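Local coordinates for protein nucleoporin NUP170 (PDB 5HAX) that probably serves as a scaffold component of the nuclear pore complex, combining an N-terminal beta-propeller with a helical region, at residues L509-E512 with V513-I517; R557-F560 with I561-G565; V582-S585 with S586-A590; E640-K643 with S644-Q647. One frame throughout, in Å; residues are numbered along the deposited sequence.

From the N terminus, contact 1 (509-517) comes first, within helix 506-520. Contact 2 (557-565) follows at the C-terminal end of helix 549-562. Contact 3 (582-590) leads from strand 582-583 into helix 586-599. Contact 4 (640-647) turns the chain after helix 622-640. Each is local and closes no more than a helical or loop turn. They run in series, so none nests or crosses. In space, contact 2 joins helix 506-520 (through Tyr563), helix 586-599 (through Arg587) and the loop after helix 622-640 (through Ile561). Contact 1 touches neither contact 3 nor contact 4. Arg587 of contact 3 also meets Ile646 and Gln647 of contact 4.

Contact 1: residues L509-E512 with V513-I517; sequences LERE and VRKFI
Leu509 meets Val513 one turn further along helix 506-520. The Leu509 carbonyl O takes a hydrogen bond from Val513 N at 2.8 Å, nearly in line with its C=O bond. The two side chains cross at an angle, and Leu509 CD1 lies 3.9 Å from Val513 CG2. Both also pack against Tyr563, on the buried side of the helix. Glu510 repeats the i to i+4 step toward solvent. Its extended chain runs beside that of Arg514, pointing the same way. Glu510 OE2 forms a salt bridge with Arg514 NH2 at 3.1 Å, the carboxylate and guanidinium planes only 20° apart. Arg511 O receives a weak backbone bond from Lys515 N. Glu512 has CG anti to its backbone N (chi1 -157°) and bends at chi2, which carries the carboxylate over to Lys515. Lys515 NZ gives a hydrogen bond and salt bridge to Glu512 OE1 at 3.0 Å, coming from above the carboxylate plane. A water bridges Glu512 OE2 and Lys515 NZ through two weak bonds. OE2 also takes a weak hydrogen bond from Trp47 NE1. Glu512 O lies at the edge of the Phe516 ring, 3.2 Å from CD2; that ring also stacks with Trp47. The helix thus separates its chemistry by side. Leu509, Val513 and Phe516 are buried, while on the more exposed surface the opposite charges within Glu510-Arg514 and Glu512-Lys515 probably offset each other.

Contact 2: residues R557-F560 with I561-G565; sequences RAAF and IEYGG
Ala559 and Tyr563 form the closely packed side of this contact. Ala559 CB sits in plane at the edge of the Tyr563 ring, 3.9 Å from CD2. Tyr563 CG is anti to its own carbonyl carbon (chi1 -46°), which swings the ring back along the turn. Its CD2 also comes within 3.4 Å of Ala559 O. Glu562 CB lies over one face of the same ring, above its centre. Beyond the turn, the ring packs on helix 506-520 and on Ile526 of helix 522-533. Phe560 is buried too, and packs on Ile526 and Leu530 of helix 522-533.

These residues make up the C-terminal end of helix 549-562. Successive i to i+4 bonds hold it. Glu562 N to Ala558 O is the shortest at 2.9 Å, flanked by Ile561 N to Arg557 O and Tyr563 N to Ala559 O. Tyr563 is the first residue to leave helical backbone angles, and Gly564 and Gly565 carry the chain away. The guanidinium of Arg587, in helix 586-599, donates to the carbonyl oxygens of Phe560 (from NE), Ile561 (NH1) and Gly565 (NH2).

The other side is more open to solvent. Arg557 and Ile561, both partly exposed, lie side by side and point the same way, meeting at Arg557 CG and Ile561 CD1, 3.9 Å apart. Arg557 reaches on toward residues 640-647. Glu562 is exposed. Its CB and CG rest near Ala558 O, CG at 3.2 Å, but the chain bends at chi2 and its carboxylate leads away from residues 557-560.

Contact 3: residues V582-S585 with S586-A590; sequences VRLS and SRHDA
This is a helix N-cap, where the chain passes from strand 582-583 into helix 586-599. Ser585 holds the cap position. Its OG stands between the backbone N and the carbonyl carbon (chi1 72°), facing the first turn, and accepts from His588 N at 3.1 Å. The same hydroxyl oxygen is hydrogen-bonded to Glu668 OE2, so the cap is tied to helix 663-694. Ser585 O begins the helical pattern with a nearly straight bond from Asp589 N at 3.2 Å.

Leu584, just before the cap, lies across His588. Its CD1 sits over one face of the imidazole, 3.4 Å from the ring centroid, in a CH-pi contact. A hydrogen bond at the edge restrains the ring's rotation: His588 ND1 donates to Asp589 OD1 at 3.2 Å, in the ring plane but from above the carboxylate plane. The other carboxylate oxygen, Asp589 OD2, shares a water with Leu584 O.

Around the cap, Leu584 and His588 pack on Ala671 of helix 663-694. Ser586, Asp589 and Ala590 touch helix 522-533. Arg587 reaches the carbonyl of Ile561 at the end of helix 549-562, and Arg583 pairs its backbone with Arg568 in the two-stranded sheet.

Contact 4: residues E640-K643 with S644-Q647; sequences EANK and STIQ
Asn642 and Ile646 face each other across an alpha-turn after helix 622-640. The CB of Ile646 points toward Asn642. With chi1 at -68° and chi2 extended, Ile646 CD1 comes against Asn642 CB at 3.4 Å. Alongside this carbon-to-carbon contact, Ile646 N donates to Asn642 O at 3.2 Å, tilted from the carbonyl plane. This i+4 to i bond joins the two arms of the turn, outside any regular helix.

Thr645 crosses Asn642 at an angle. Its OG1 comes within 3.5 Å of Asn642 CB and stands at the same 3.5 Å from Asn642 OD1. The amide itself is held from elsewhere. Asn642 ND2 bonds to Phe638 O in the preceding helix, and Asn642 OD1 takes a weak bond from Arg557 NH1.

Lys643 and Ser644 are exposed at the bend. Ile646 is buried and packs on Ile561 and Arg587, so the turn meets helices 549-562 and 586-599. The chemistry is therefore divided: one backbone bond closes the turn, with a close contact between carbons beside it, while the buried amide of Asn642 links it to the helix before and to helix 549-562.

Contact 1: residues L509-E512 with V513-I517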
# COMPACT_ATOMS: atom_id res chain seq x y z
N LEU A 509 4.51 25.35 22.01
CA LEU A 509 4.44 23.90 21.90
C LEU A 509 3.09 23.39 22.35
O LEU A 509 2.46 22.57 21.67
CB LEU A 509 5.56 23.26 22.74
CG LEU A 509 5.54 21.73 22.77
CD1 LEU A 509 5.85 21.19 21.38
CD2 LEU A 509 6.51 21.21 23.81
N GLU A 510 2.62 23.86 23.51
CA GLU A 510 1.33 23.43 24.04
C GLU A 510 0.21 23.66 23.03
O GLU A 510 -0.72 22.85 22.92
CB GLU A 510 1.04 24.16 25.34
CG GLU A 510 -0.22 23.71 26.06
CD GLU A 510 -0.50 24.53 27.30
OE1 GLU A 510 0.20 24.33 28.32
OE2 GLU A 510 -1.41 25.39 27.26
N ARG A 511 0.29 24.76 22.27
CA ARG A 511 -0.72 25.04 21.27
C ARG A 511 -0.66 24.03 20.13
O ARG A 511 -1.69 23.48 19.72
CB ARG A 511 -0.54 26.46 20.73
CG ARG A 511 -1.75 27.00 19.98
CD ARG A 511 -1.38 27.53 18.60
NE ARG A 511 -0.19 28.39 18.64
CZ ARG A 511 -0.17 29.61 19.15
NH1 ARG A 511 -1.26 30.14 19.68
NH2 ARG A 511 0.96 30.31 19.14
N GLU A 512 0.54 23.78 19.60
CA GLU A 512 0.70 22.81 18.53
C GLU A 512 0.31 21.41 18.99
O GLU A 512 -0.31 20.65 18.24
CB GLU A 512 2.14 22.83 18.03
CG GLU A 512 2.32 22.31 16.61
CD GLU A 512 1.77 23.27 15.56
OE1 GLU A 512 1.40 24.41 15.92
OE2 GLU A 512 1.71 22.88 14.38
N VAL A 513 0.66 21.06 20.24
CA VAL A 513 0.32 19.74 20.77
C VAL A 513 -1.19 19.58 20.87
O VAL A 513 -1.72 18.48 20.67
CB VAL A 513 1.01 19.54 22.13
CG1 VAL A 513 0.40 18.36 22.89
CG2 VAL A 513 2.51 19.33 21.95
N ARG A 514 -1.90 20.65 21.21
CA ARG A 514 -3.35 20.55 21.37
C ARG A 514 -4.04 20.27 20.03
O ARG A 514 -5.08 19.60 20.00
CB ARG A 514 -3.91 21.82 22.00
CG ARG A 514 -5.30 21.65 22.59
CD ARG A 514 -5.71 22.85 23.43
NE ARG A 514 -4.79 23.10 24.53
CZ ARG A 514 -5.04 23.90 25.56
NH1 ARG A 514 -6.20 24.54 25.64
NH2 ARG A 514 -4.13 24.07 26.51
N LYS A 515 -3.47 20.76 18.93
CA LYS A 515 -3.98 20.39 17.61
C LYS A 515 -3.95 18.88 17.43
O LYS A 515 -4.91 18.28 16.95
CB LYS A 515 -3.15 21.06 16.51
CG LYS A 515 -3.05 22.57 16.60
CD LYS A 515 -2.17 23.11 15.48
CE LYS A 515 -1.98 24.61 15.56
NZ LYS A 515 -1.08 25.11 14.48
N PHE A 516 -2.83 18.25 17.80
CA PHE A 516 -2.70 16.80 17.64
C PHE A 516 -3.66 16.05 18.54
O PHE A 516 -4.25 15.04 18.13
CB PHE A 516 -1.25 16.38 17.92
CG PHE A 516 -0.29 16.75 16.83
CD1 PHE A 516 -0.14 15.93 15.72
CD2 PHE A 516 0.47 17.90 16.91
CE1 PHE A 516 0.75 16.27 14.71
CE2 PHE A 516 1.36 18.24 15.91
CZ PHE A 516 1.50 17.42 14.81
N ILE A 517 -3.82 16.50 19.79
CA ILE A 517 -4.71 15.81 20.72
C ILE A 517 -6.15 15.86 20.23
O ILE A 517 -6.89 14.88 20.32
CB ILE A 517 -4.57 16.43 22.13
CG1 ILE A 517 -3.18 16.13 22.70
CG2 ILE A 517 -5.65 15.88 23.07
CD1 ILE A 517 -2.87 16.83 24.01
O HOH W 1 0.53 24.40 11.68

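Contact 2: residues R557-F560 with I561-G565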
# COMPACT_ATOMS: atom_id res chain seq x y z
N ARG A 557 10.84 14.95 23.74
CA ARG A 557 10.98 14.53 25.13
C ARG A 557 10.18 15.43 26.06
O ARG A 557 9.49 14.95 26.97
CB ARG A 557 12.45 14.52 25.54
CG ARG A 557 12.69 14.37 27.04
CD ARG A 557 14.17 14.43 27.38
NE ARG A 557 14.77 15.72 27.02
CZ ARG A 557 16.03 16.06 27.30
NH1 ARG A 557 16.83 15.23 27.95
NH2 ARG A 557 16.48 17.25 26.93
N ALA A 558 10.27 16.75 25.85
CA ALA A 558 9.55 17.68 26.71
C ALA A 558 8.04 17.49 26.61
O ALA A 558 7.32 17.61 27.60
CB ALA A 558 9.93 19.12 26.35
N ALA A 559 7.55 17.17 25.41
CA ALA A 559 6.12 16.94 25.23
C ALA A 559 5.69 15.64 25.89
O ALA A 559 4.59 15.56 26.46
CB ALA A 559 5.77 16.93 23.74
N PHE A 560 6.54 14.62 25.83
CA PHE A 560 6.22 13.34 26.46
C PHE A 560 6.10 13.48 27.97
O PHE A 560 5.23 12.86 28.60
CB PHE A 560 7.30 12.32 26.09
CG PHE A 560 7.05 10.93 26.62
CD1 PHE A 560 7.80 10.44 27.68
CD2 PHE A 560 6.09 10.12 26.05
CE1 PHE A 560 7.58 9.16 28.16
CE2 PHE A 560 5.87 8.84 26.53
CZ PHE A 560 6.61 8.36 27.59
N ILE A 561 6.96 14.30 28.57
CA ILE A 561 6.93 14.51 30.02
C ILE A 561 5.77 15.42 30.41
O ILE A 561 4.95 15.06 31.26
CB ILE A 561 8.28 15.10 30.49
CG1 ILE A 561 9.40 14.07 30.30
CG2 ILE A 561 8.20 15.55 31.95
CD1 ILE A 561 10.79 14.66 30.44
N GLU A 562 5.68 16.59 29.78
CA GLU A 562 4.79 17.65 30.28
C GLU A 562 3.32 17.32 30.06
O GLU A 562 2.48 17.73 30.87
CB GLU A 562 5.14 18.97 29.59
CG GLU A 562 6.48 19.56 30.02
CD GLU A 562 6.44 20.17 31.40
OE1 GLU A 562 7.35 19.89 32.21
OE2 GLU A 562 5.49 20.94 31.68
N TYR A 563 2.98 16.62 28.98
CA TYR A 563 1.59 16.40 28.60
C TYR A 563 1.18 14.94 28.69
O TYR A 563 0.13 14.56 28.14
CB TYR A 563 1.35 16.94 27.19
CG TYR A 563 1.94 18.31 26.95
CD1 TYR A 563 1.43 19.43 27.61
CD2 TYR A 563 2.99 18.49 26.06
CE1 TYR A 563 1.96 20.68 27.39
CE2 TYR A 563 3.53 19.75 25.84
CZ TYR A 563 3.01 20.84 26.51
OH TYR A 563 3.55 22.09 26.29
N GLY A 564 1.97 14.11 29.37
CA GLY A 564 1.67 12.69 29.48
C GLY A 564 0.57 12.33 30.46
O GLY A 564 0.18 11.16 30.51
N GLY A 565 0.08 13.28 31.24
CA GLY A 565 -0.98 13.00 32.19
C GLY A 565 -0.47 12.35 33.46
O GLY A 565 0.70 12.47 33.83

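Contact 3: residues V582-S585 with S586-A590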
# COMPACT_ATOMS: atom_id res chain seq x y z
N VAL A 582 -7.57 1.05 38.69
CA VAL A 582 -6.93 2.34 38.43
C VAL A 582 -6.98 2.62 36.94
O VAL A 582 -7.10 1.72 36.11
CB VAL A 582 -5.47 2.35 38.94
CG1 VAL A 582 -4.80 3.70 38.68
CG2 VAL A 582 -5.42 2.01 40.42
N ARG A 583 -6.91 3.91 36.60
CA ARG A 583 -6.70 4.37 35.23
C ARG A 583 -5.27 4.89 35.13
O ARG A 583 -4.94 5.94 35.69
CB ARG A 583 -7.70 5.46 34.85
CG ARG A 583 -9.12 4.96 34.67
CD ARG A 583 -10.00 6.02 34.02
NE ARG A 583 -11.39 5.59 33.90
CZ ARG A 583 -12.36 6.33 33.39
NH1 ARG A 583 -12.10 7.55 32.93
NH2 ARG A 583 -13.59 5.86 33.32
N LEU A 584 -4.42 4.16 34.41
CA LEU A 584 -3.04 4.56 34.23
C LEU A 584 -2.96 5.80 33.34
O LEU A 584 -3.89 6.13 32.60
CB LEU A 584 -2.23 3.41 33.62
CG LEU A 584 -2.19 2.14 34.47
CD1 LEU A 584 -1.56 1.00 33.69
CD2 LEU A 584 -1.45 2.38 35.77
N SER A 585 -1.82 6.48 33.42
CA SER A 585 -1.64 7.72 32.68
C SER A 585 -1.60 7.46 31.18
O SER A 585 -1.37 6.34 30.71
CB SER A 585 -0.34 8.42 33.11
OG SER A 585 0.79 7.72 32.63
N SER A 586 -1.84 8.52 30.41
CA SER A 586 -1.67 8.45 28.96
C SER A 586 -0.21 8.22 28.59
O SER A 586 0.06 7.70 27.50
CB SER A 586 -2.19 9.73 28.31
OG SER A 586 -3.57 9.89 28.57
N ARG A 587 0.71 8.61 29.46
CA ARG A 587 2.13 8.33 29.24
C ARG A 587 2.39 6.83 29.23
O ARG A 587 3.17 6.33 28.41
CB ARG A 587 2.95 9.03 30.32
CG ARG A 587 4.43 9.17 30.01
CD ARG A 587 5.15 9.92 31.12
NE ARG A 587 4.68 11.30 31.27
CZ ARG A 587 3.73 11.70 32.12
NH1 ARG A 587 3.39 12.98 32.17
NH2 ARG A 587 3.12 10.82 32.91
N HIS A 588 1.75 6.09 30.14
CA HIS A 588 1.91 4.64 30.18
C HIS A 588 1.32 3.98 28.94
O HIS A 588 1.97 3.15 28.30
CB HIS A 588 1.27 4.07 31.44
CG HIS A 588 1.07 2.59 31.38
ND1 HIS A 588 -0.04 2.00 30.80
CD2 HIS A 588 1.84 1.56 31.81
CE1 HIS A 588 0.06 0.69 30.88
NE2 HIS A 588 1.20 0.40 31.49
N ASP A 589 0.07 4.32 28.62
CA ASP A 589 -0.57 3.73 27.45
C ASP A 589 0.23 4.01 26.19
O ASP A 589 0.32 3.16 25.30
CB ASP A 589 -2.00 4.27 27.31
CG ASP A 589 -2.84 4.03 28.55
OD1 ASP A 589 -2.61 3.01 29.24
OD2 ASP A 589 -3.73 4.86 28.84
N ALA A 590 0.83 5.20 26.10
CA ALA A 590 1.67 5.54 24.96
C ALA A 590 2.88 4.63 24.87
O ALA A 590 3.25 4.17 23.78
CB ALA A 590 2.10 7.00 25.04
O HOH W 2 -5.37 4.86 31.01

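Contact 4: residues E640-K643 with S644-Q647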
# COMPACT_ATOMS: atom_id res chain seq x y z
N GLU A 640 16.14 5.04 30.30
CA GLU A 640 17.22 5.09 31.29
C GLU A 640 17.80 6.50 31.40
O GLU A 640 18.02 7.01 32.50
CB GLU A 640 18.32 4.10 30.92
CG GLU A 640 17.95 2.64 31.11
CD GLU A 640 17.38 2.36 32.49
OE1 GLU A 640 18.00 2.79 33.49
OE2 GLU A 640 16.32 1.71 32.58
N ALA A 641 18.05 7.14 30.26
CA ALA A 641 18.61 8.49 30.26
C ALA A 641 17.66 9.52 30.86
O ALA A 641 18.08 10.66 31.10
CB ALA A 641 18.98 8.90 28.84
N ASN A 642 16.40 9.16 31.11
CA ASN A 642 15.41 10.06 31.69
C ASN A 642 14.65 9.36 32.81
O ASN A 642 13.45 9.58 33.01
CB ASN A 642 14.46 10.57 30.61
CG ASN A 642 15.18 11.35 29.53
OD1 ASN A 642 15.44 12.54 29.67
ND2 ASN A 642 15.51 10.67 28.44
N LYS A 643 15.35 8.50 33.55
CA LYS A 643 14.74 7.85 34.71
C LYS A 643 14.42 8.85 35.81
O LYS A 643 13.51 8.60 36.62
CB LYS A 643 15.67 6.76 35.24
CG LYS A 643 17.07 7.25 35.59
CD LYS A 643 17.99 6.10 35.98
CE LYS A 643 19.45 6.53 35.96
NZ LYS A 643 19.70 7.76 36.76
N SER A 644 15.12 9.97 35.85
CA SER A 644 14.95 10.95 36.92
C SER A 644 13.89 12.00 36.59
O SER A 644 13.31 12.59 37.52
CB SER A 644 16.28 11.65 37.21
OG SER A 644 17.28 10.72 37.56
N THR A 645 13.63 12.26 35.31
CA THR A 645 12.73 13.32 34.89
C THR A 645 11.36 12.83 34.46
O THR A 645 10.42 13.63 34.41
CB THR A 645 13.35 14.12 33.74
OG1 THR A 645 13.68 13.24 32.66
CG2 THR A 645 14.61 14.85 34.21
N ILE A 646 11.22 11.54 34.14
CA ILE A 646 9.94 10.99 33.69
C ILE A 646 9.18 10.46 34.89
O ILE A 646 9.71 9.67 35.68
CB ILE A 646 10.17 9.88 32.64
CG1 ILE A 646 10.74 10.48 31.36
CG2 ILE A 646 8.87 9.14 32.35
CD1 ILE A 646 11.24 9.44 30.36
N GLN A 647 7.93 10.89 35.03
CA GLN A 647 7.10 10.47 36.15
C GLN A 647 6.83 8.98 36.07
O GLN A 647 6.49 8.45 35.00
CB GLN A 647 5.79 11.25 36.17
CG GLN A 647 5.93 12.76 36.22
CD GLN A 647 6.04 13.39 34.84
OE1 GLN A 647 6.51 12.76 33.89
NE2 GLN A 647 5.61 14.64 34.72